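Local structure of fructose-bisphosphate aldolase class I (1W8S) at residues P198-G203 with G224-A229. The protein belongs to the DeoC/LacD family of class I aldolases, enzymes built on a TIM-barrel fold. The protein carries 2 engineered substitutions. Residues are numbered along the deposited sequence; the frame is centred on the assembly and turned at random.
Sequences PVLMSG and GALGIA. With FBP (1,6-di-O-phosphono-beta-D-fructofuranose), chain O.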
loop_
_atom_site.group_PDB
_atom_site.type_symbol
_atom_site.label_atom_id
_atom_site.label_comp_id
_atom_site.label_asym_id
_atom_site.label_seq_id
_atom_site.Cartn_x
_atom_site.Cartn_y
_atom_site.Cartn_z
ATOM N N PRO E 198 -25.963 17.353 11.935
ATOM C CA PRO E 198 -27.031 17.685 10.977
ATOM C C PRO E 198 -26.965 16.903 9.679
ATOM O O PRO E 198 -25.873 16.566 9.194
ATOM C CB PRO E 198 -26.846 19.178 10.721
ATOM C CG PRO E 198 -25.365 19.432 11.040
ATOM C CD PRO E 198 -25.056 18.493 12.168
ATOM N N VAL E 199 -28.149 16.666 9.112
ATOM C CA VAL E 199 -28.338 15.835 7.934
ATOM C C VAL E 199 -28.829 16.683 6.778
ATOM O O VAL E 199 -29.784 17.445 6.917
ATOM C CB VAL E 199 -29.401 14.724 8.194
ATOM C CG1 VAL E 199 -29.810 14.013 6.890
ATOM C CG2 VAL E 199 -28.879 13.694 9.161
ATOM N N LEU E 200 -28.155 16.515 5.650
ATOM C CA LEU E 200 -28.489 17.084 4.362
ATOM C C LEU E 200 -28.912 15.979 3.425
ATOM O O LEU E 200 -28.240 14.955 3.303
ATOM C CB LEU E 200 -27.269 17.780 3.773
ATOM C CG LEU E 200 -26.768 19.042 4.477
ATOM C CD1 LEU E 200 -25.443 19.487 3.862
ATOM C CD2 LEU E 200 -27.814 20.168 4.409
ATOM N N MET E 201 -30.030 16.173 2.763
ATOM C CA MET E 201 -30.531 15.211 1.794
ATOM C C MET E 201 -29.818 15.462 0.479
ATOM O O MET E 201 -29.768 16.588 0.002
ATOM C CB MET E 201 -32.043 15.409 1.597
ATOM C CG MET E 201 -32.666 14.654 0.402
ATOM S SD MET E 201 -33.487 15.769 -0.788
ATOM C CE MET E 201 -34.233 14.584 -1.876
ATOM N N SER E 202 -29.268 14.402 -0.104
ATOM C CA SER E 202 -28.725 14.444 -1.453
ATOM C C SER E 202 -29.878 14.493 -2.443
ATOM O O SER E 202 -30.774 13.662 -2.383
ATOM C CB SER E 202 -27.912 13.163 -1.685
ATOM O OG SER E 202 -27.064 13.338 -2.795
ATOM N N GLY E 203 -29.870 15.455 -3.359
ATOM C CA GLY E 203 -30.994 15.661 -4.261
ATOM C C GLY E 203 -31.421 14.475 -5.110
ATOM O O GLY E 203 -32.630 14.195 -5.207
ATOM N N GLY E 224 -36.972 16.281 9.959
ATOM C CA GLY E 224 -36.118 17.025 10.876
ATOM C C GLY E 224 -34.714 17.208 10.333
ATOM O O GLY E 224 -33.790 17.591 11.053
ATOM N N ALA E 225 -34.520 16.946 9.056
ATOM C CA ALA E 225 -33.209 17.229 8.459
ATOM C C ALA E 225 -32.890 18.731 8.407
ATOM O O ALA E 225 -33.793 19.598 8.416
ATOM C CB ALA E 225 -33.130 16.644 7.108
ATOM N N LEU E 226 -31.597 19.026 8.286
ATOM C CA LEU E 226 -31.133 20.393 8.177
ATOM C C LEU E 226 -31.499 21.024 6.841
ATOM O O LEU E 226 -31.651 22.229 6.751
ATOM C CB LEU E 226 -29.615 20.472 8.372
ATOM C CG LEU E 226 -29.020 21.871 8.310
ATOM C CD1 LEU E 226 -29.489 22.744 9.470
ATOM C CD2 LEU E 226 -27.537 21.799 8.272
ATOM N N GLY E 227 -31.611 20.211 5.806
ATOM C CA GLY E 227 -31.856 20.733 4.473
ATOM C C GLY E 227 -31.358 19.818 3.364
ATOM O O GLY E 227 -31.389 18.596 3.501
ATOM N N ILE E 228 -30.907 20.416 2.262
ATOM C CA ILE E 228 -30.630 19.642 1.076
ATOM C C ILE E 228 -29.301 20.050 0.450
ATOM O O ILE E 228 -28.884 21.194 0.584
ATOM C CB ILE E 228 -31.793 19.774 0.069
ATOM C CG1 ILE E 228 -31.856 21.175 -0.553
ATOM C CG2 ILE E 228 -33.129 19.486 0.765
ATOM C CD1 ILE E 228 -32.984 21.354 -1.554
ATOM N N ALA E 229 -28.653 19.081 -0.195
ATOM C CA ALA E 229 -27.496 19.323 -1.023
ATOM C C ALA E 229 -27.943 18.861 -2.400
ATOM O O ALA E 229 -28.114 17.675 -2.617
ATOM C CB ALA E 229 -26.288 18.535 -0.524
HETATM P P1 FBP O . -27.600 15.689 -6.884
HETATM O O1P FBP O . -27.470 15.998 -8.324
HETATM O O2P FBP O . -28.692 16.501 -6.126
HETATM O O3P FBP O . -27.876 14.209 -6.597
HETATM O O1 FBP O . -26.204 16.078 -6.218
HETATM C C1 FBP O . -25.940 15.793 -4.862
HETATM C C2 FBP O . -24.870 14.695 -4.779
HETATM O O2 FBP O . -24.641 14.333 -3.399
HETATM C C3 FBP O . -23.533 15.075 -5.429
HETATM O O3 FBP O . -22.704 15.917 -4.644
HETATM C C4 FBP O . -22.932 13.691 -5.671
HETATM O O4 FBP O . -21.944 13.631 -6.686
HETATM C C5 FBP O . -24.161 12.902 -6.101
HETATM O O5 FBP O . -25.291 13.503 -5.445
HETATM C C6 FBP O . -24.012 11.432 -5.727
HETATM O O6 FBP O . -25.212 10.753 -6.049
HETATM P P2 FBP O . -25.205 9.460 -7.024
HETATM O O4P FBP O . -26.470 9.537 -7.845
HETATM O O5P FBP O . -23.915 9.445 -7.848
HETATM O O6P FBP O . -25.371 8.168 -6.205
HETATM O O HOH W 1 -30.564 17.054 10.703
#
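M201 and I228 pair in register where two neighbouring parallel strands of the TIM barrel, 199-202 and 227-230, run side by side. Helix 210-222 links them in a beta-alpha-beta unit. Four backbone hydrogen bonds and a weak fifth carry the pairing. L226 N bonds to V199 O, and G227 N adds the weak bond to the same oxygen. M201 then bonds both ways: its N gives to G227 O at 2.9 Å, and its O takes A229 N at 2.7 Å, both nearly straight. G203 N closes the row on A229 O. Water 1 joins V199 N to G224 O, in the Schellman turn that ends the helix.

Apolar contacts line both faces. M201 and I228 lie alongside each other on the helix side, M201 SD 4.0 Å from I228 CG2. CG of M201 is anti to the backbone N (chi1 168°), and its side chain bends at chi2 and touches F213, Q216 and V220 of helix 210-222. On the other face L200 CD2 lies against the backbone of G227, 3.7 Å from its C. P198 CB packs on L226 CD2, beside helix 4-12.

The C-terminal ends meet the ligand FBP, also held by K177. S202 OG hydrogen-bonds FBP O2 at 2.7 Å.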